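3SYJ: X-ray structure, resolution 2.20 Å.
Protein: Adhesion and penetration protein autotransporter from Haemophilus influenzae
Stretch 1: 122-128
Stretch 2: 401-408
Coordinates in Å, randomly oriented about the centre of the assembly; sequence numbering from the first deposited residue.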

ATOM      1  N   HIS A 122     -15.054  25.325 -62.689  1.00 15.80           N
ATOM      2  CA  HIS A 122     -13.932  24.748 -63.413  1.00 17.76           C
ATOM      3  C   HIS A 122     -13.252  23.604 -62.659  1.00 18.32           C
ATOM      4  O   HIS A 122     -12.512  22.826 -63.259  1.00 17.85           O
ATOM      5  CB  HIS A 122     -12.928  25.826 -63.865  1.00 14.97           C
ATOM      6  CG  HIS A 122     -11.943  26.241 -62.814  1.00 16.85           C
ATOM      7  ND1 HIS A 122     -12.322  26.716 -61.577  1.00 13.61           N
ATOM      8  CD2 HIS A 122     -10.588  26.285 -62.835  1.00 16.66           C
ATOM      9  CE1 HIS A 122     -11.246  27.017 -60.874  1.00 14.88           C
ATOM     10  NE2 HIS A 122     -10.180  26.762 -61.613  1.00 15.27           N
ATOM     11  N   LYS A 123     -13.529  23.487 -61.360  1.00 17.81           N
ATOM     12  CA  LYS A 123     -12.967  22.409 -60.545  1.00 14.31           C
ATOM     13  C   LYS A 123     -14.020  21.745 -59.665  1.00 15.24           C
ATOM     14  O   LYS A 123     -14.997  22.387 -59.283  1.00 17.28           O
ATOM     15  CB  LYS A 123     -11.859  22.947 -59.647  1.00 16.84           C
ATOM     16  CG  LYS A 123     -10.601  23.384 -60.376  1.00 18.12           C
ATOM     17  CD  LYS A 123      -9.782  22.207 -60.860  1.00 14.26           C
ATOM     18  CE  LYS A 123      -8.486  22.693 -61.499  1.00 16.03           C
ATOM     19  NZ  LYS A 123      -7.588  21.564 -61.890  1.00 18.10           N
ATOM     20  N   PHE A 124     -13.820  20.467 -59.337  1.00 14.69           N
ATOM     21  CA  PHE A 124     -14.643  19.804 -58.321  1.00 16.02           C
ATOM     22  C   PHE A 124     -14.419  20.516 -56.994  1.00 15.39           C
ATOM     23  O   PHE A 124     -13.278  20.790 -56.628  1.00 14.14           O
ATOM     24  CB  PHE A 124     -14.261  18.335 -58.140  1.00 13.14           C
ATOM     25  CG  PHE A 124     -14.646  17.444 -59.288  1.00 18.68           C
ATOM     26  CD1 PHE A 124     -15.424  17.915 -60.327  1.00 17.18           C
ATOM     27  CD2 PHE A 124     -14.247  16.110 -59.303  1.00 14.99           C
ATOM     28  CE1 PHE A 124     -15.779  17.075 -61.377  1.00 19.57           C
ATOM     29  CE2 PHE A 124     -14.606  15.267 -60.347  1.00 16.62           C
ATOM     30  CZ  PHE A 124     -15.369  15.748 -61.385  1.00 15.18           C
ATOM     31  N   VAL A 125     -15.498  20.811 -56.270  1.00 15.66           N
ATOM     32  CA  VAL A 125     -15.373  21.467 -54.971  1.00 12.87           C
ATOM     33  C   VAL A 125     -15.065  20.448 -53.881  1.00 12.79           C
ATOM     34  O   VAL A 125     -15.772  19.458 -53.738  1.00 13.37           O
ATOM     35  CB  VAL A 125     -16.651  22.258 -54.599  1.00 14.62           C
ATOM     36  CG1 VAL A 125     -16.554  22.787 -53.158  1.00 12.44           C
ATOM     37  CG2 VAL A 125     -16.898  23.389 -55.598  1.00 11.95           C
ATOM     38  N   THR A 126     -14.011  20.699 -53.112  1.00 12.59           N
ATOM     39  CA  THR A 126     -13.543  19.736 -52.118  1.00 11.02           C
ATOM     40  C   THR A 126     -13.943  20.093 -50.682  1.00 16.36           C
ATOM     41  O   THR A 126     -13.976  19.229 -49.810  1.00 17.65           O
ATOM     42  CB  THR A 126     -12.010  19.632 -52.152  1.00 17.05           C
ATOM     43  OG1 THR A 126     -11.447  20.941 -51.986  1.00 11.90           O
ATOM     44  CG2 THR A 126     -11.529  19.020 -53.486  1.00 11.88           C
ATOM     45  N   GLU A 127     -14.236  21.368 -50.433  1.00 17.25           N
ATOM     46  CA  GLU A 127     -14.412  21.864 -49.064  1.00 16.55           C
ATOM     47  C   GLU A 127     -15.727  21.446 -48.412  1.00 13.81           C
ATOM     48  O   GLU A 127     -15.849  21.466 -47.191  1.00 14.75           O
ATOM     49  CB  GLU A 127     -14.277  23.394 -49.021  1.00 16.08           C
ATOM     50  CG  GLU A 127     -12.856  23.935 -49.211  1.00 18.06           C
ATOM     51  CD  GLU A 127     -12.402  23.941 -50.663  1.00 20.87           C
ATOM     52  OE1 GLU A 127     -13.238  23.659 -51.545  1.00 16.75           O
ATOM     53  OE2 GLU A 127     -11.202  24.226 -50.919  1.00 22.47           O
ATOM     54  N   ALA A 128     -16.705  21.069 -49.227  1.00 16.44           N
ATOM     55  CA  ALA A 128     -18.035  20.736 -48.727  1.00 17.71           C
ATOM     56  C   ALA A 128     -18.761  19.760 -49.649  1.00 20.20           C
ATOM     57  O   ALA A 128     -18.554  19.765 -50.869  1.00 18.14           O
ATOM     58  CB  ALA A 128     -18.867  22.010 -48.560  1.00 19.84           C
ATOM     59  N   HIS A 401       1.032  25.292 -61.226  1.00 20.12           N
ATOM     60  CA  HIS A 401      -0.022  26.281 -60.952  1.00 22.36           C
ATOM     61  C   HIS A 401      -1.436  25.723 -61.099  1.00 23.42           C
ATOM     62  O   HIS A 401      -2.403  26.481 -61.187  1.00 24.43           O
ATOM     63  CB  HIS A 401       0.145  27.542 -61.816  1.00 20.42           C
ATOM     64  CG  HIS A 401       1.455  28.239 -61.615  1.00 28.43           C
ATOM     65  ND1 HIS A 401       2.282  28.590 -62.661  1.00 25.35           N
ATOM     66  CD2 HIS A 401       2.097  28.621 -60.485  1.00 26.90           C
ATOM     67  CE1 HIS A 401       3.368  29.172 -62.185  1.00 29.22           C
ATOM     68  NE2 HIS A 401       3.283  29.199 -60.867  1.00 29.77           N
ATOM     69  N   ASP A 402      -1.554  24.402 -61.139  1.00 21.64           N
ATOM     70  CA  ASP A 402      -2.861  23.767 -61.193  1.00 20.86           C
ATOM     71  C   ASP A 402      -3.105  22.911 -59.956  1.00 22.17           C
ATOM     72  O   ASP A 402      -2.223  22.173 -59.518  1.00 18.31           O
ATOM     73  CB  ASP A 402      -3.011  22.917 -62.452  1.00 21.04           C
ATOM     74  CG  ASP A 402      -4.324  22.153 -62.478  1.00 24.98           C
ATOM     75  OD1 ASP A 402      -5.310  22.681 -63.042  1.00 23.08           O
ATOM     76  OD2 ASP A 402      -4.378  21.039 -61.916  1.00 20.71           O
ATOM     77  N   ARG A 403      -4.309  23.018 -59.400  1.00 21.50           N
ATOM     78  CA  ARG A 403      -4.702  22.240 -58.235  1.00 15.77           C
ATOM     79  C   ARG A 403      -5.584  21.072 -58.662  1.00 16.42           C
ATOM     80  O   ARG A 403      -6.562  21.253 -59.392  1.00 14.12           O
ATOM     81  CB  ARG A 403      -5.471  23.123 -57.248  1.00 19.08           C
ATOM     82  CG  ARG A 403      -5.392  22.685 -55.798  1.00 16.37           C
ATOM     83  CD  ARG A 403      -6.369  23.484 -54.947  1.00 14.94           C
ATOM     84  NE  ARG A 403      -7.732  23.043 -55.199  1.00 17.18           N
ATOM     85  CZ  ARG A 403      -8.763  23.280 -54.395  1.00 17.12           C
ATOM     86  NH1 ARG A 403      -8.599  23.980 -53.276  1.00 15.00           N
ATOM     87  NH2 ARG A 403      -9.960  22.809 -54.716  1.00 13.13           N
ATOM     88  N   LEU A 404      -5.239  19.874 -58.205  1.00 13.91           N
ATOM     89  CA  LEU A 404      -6.060  18.703 -58.463  1.00 16.10           C
ATOM     90  C   LEU A 404      -7.056  18.535 -57.319  1.00 13.95           C
ATOM     91  O   LEU A 404      -6.680  18.620 -56.151  1.00 13.56           O
ATOM     92  CB  LEU A 404      -5.185  17.448 -58.632  1.00 14.89           C
ATOM     93  CG  LEU A 404      -5.882  16.132 -59.010  1.00 20.29           C
ATOM     94  CD1 LEU A 404      -4.973  15.214 -59.834  1.00 20.85           C
ATOM     95  CD2 LEU A 404      -6.422  15.387 -57.784  1.00 18.07           C
ATOM     96  N   SER A 405      -8.325  18.321 -57.668  1.00 12.68           N
ATOM     97  CA  SER A 405      -9.388  18.078 -56.696  1.00 12.64           C
ATOM     98  C   SER A 405      -9.689  16.588 -56.562  1.00 11.30           C
ATOM     99  O   SER A 405     -10.090  15.934 -57.531  1.00 14.87           O
ATOM    100  CB  SER A 405     -10.667  18.794 -57.129  1.00 13.45           C
ATOM    101  OG  SER A 405     -10.518  20.199 -57.072  1.00 15.92           O
ATOM    102  N   LYS A 406      -9.505  16.054 -55.361  1.00 10.74           N
ATOM    103  CA  LYS A 406      -9.771  14.640 -55.111  1.00 13.93           C
ATOM    104  C   LYS A 406     -10.996  14.476 -54.234  1.00 12.30           C
ATOM    105  O   LYS A 406     -11.019  14.937 -53.093  1.00 11.92           O
ATOM    106  CB  LYS A 406      -8.561  13.953 -54.462  1.00 12.00           C
ATOM    107  CG  LYS A 406      -8.908  12.698 -53.637  1.00 11.67           C
ATOM    108  CD  LYS A 406      -9.030  11.458 -54.509  1.00 14.78           C
ATOM    109  CE  LYS A 406      -9.423  10.215 -53.706  1.00 15.69           C
ATOM    110  NZ  LYS A 406     -10.839  10.238 -53.254  1.00 13.98           N
ATOM    111  N   ILE A 407     -12.017  13.826 -54.777  1.00 12.09           N
ATOM    112  CA  ILE A 407     -13.234  13.565 -54.022  1.00 15.44           C
ATOM    113  C   ILE A 407     -13.629  12.100 -54.149  1.00 13.11           C
ATOM    114  O   ILE A 407     -12.905  11.311 -54.746  1.00 17.08           O
ATOM    115  CB  ILE A 407     -14.405  14.474 -54.462  1.00 14.09           C
ATOM    116  CG1 ILE A 407     -14.697  14.313 -55.954  1.00 16.80           C
ATOM    117  CG2 ILE A 407     -14.102  15.925 -54.151  1.00 14.89           C
ATOM    118  CD1 ILE A 407     -15.875  15.151 -56.422  1.00 15.29           C
ATOM    119  N   GLY A 408     -14.777  11.739 -53.591  1.00 13.68           N
ATOM    120  CA  GLY A 408     -15.184  10.349 -53.545  1.00 14.00           C
ATOM    121  C   GLY A 408     -14.560   9.639 -52.355  1.00 18.77           C
ATOM    122  O   GLY A 408     -13.496  10.032 -51.860  1.00 16.40           O
TER
HETATM  123  O   HOH W   1      -8.297  18.527 -60.618  1.00 16.69           O

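The most unusual feature is the reach of Lys123, whose single amine gathers two partners from the second stretch and a water. Lys123 NZ donates a hydrogen bond to Arg403 O at 2.7 Å. Lys123 NZ also donates to Asp402 OD1 at 2.8 Å, a hydrogen bond that is part of a salt bridge. The chain is extended at its outer end, with chi3 and chi4 both t, which carries the charge across to the neighbouring strand. Water 1 accepts a hydrogen bond from Ser405 N at 3.0 Å and a weak one from Lys123 NZ at 3.4 Å, so it links the lysine to the strand backbone.

The first stretch has no regular helix or strand. In the second, residues 403-407 form a strand. The two run 57° apart from end to end and come nearest at Phe124 and Ser405, whose CA atoms are 5.8 Å apart. No direct hydrogen bond joins backbone to backbone; side chains make the direct polar links.

Ser405 makes one of these links. Ser405 OG donates to Phe124 O at 2.9 Å, giving that carbonyl a partner at the closest point of the backbones.

Alternation along the strand sets the pattern. Ser405 and Ile407 point toward the first stretch, while Leu404 and Lys406 point away. Ile407 CD1 packs against Phe124 CD2 at 3.4 Å, an apolar contact made obliquely to the ring. The methyl of Thr126 lies over the same strand face, with its CG2 3.8 Å from Ser405 CB and 4.1 Å from Ile407 CG2.

Arg403 starts sideways, but its end comes nearer. Arg403 NH1 forms a salt bridge with Glu127 OE2 at 3.5 Å, a long separation. The carboxylate oxygen lies at the guanidinium edge, near its plane. Opposite charges thus meet through Lys123 and Arg403.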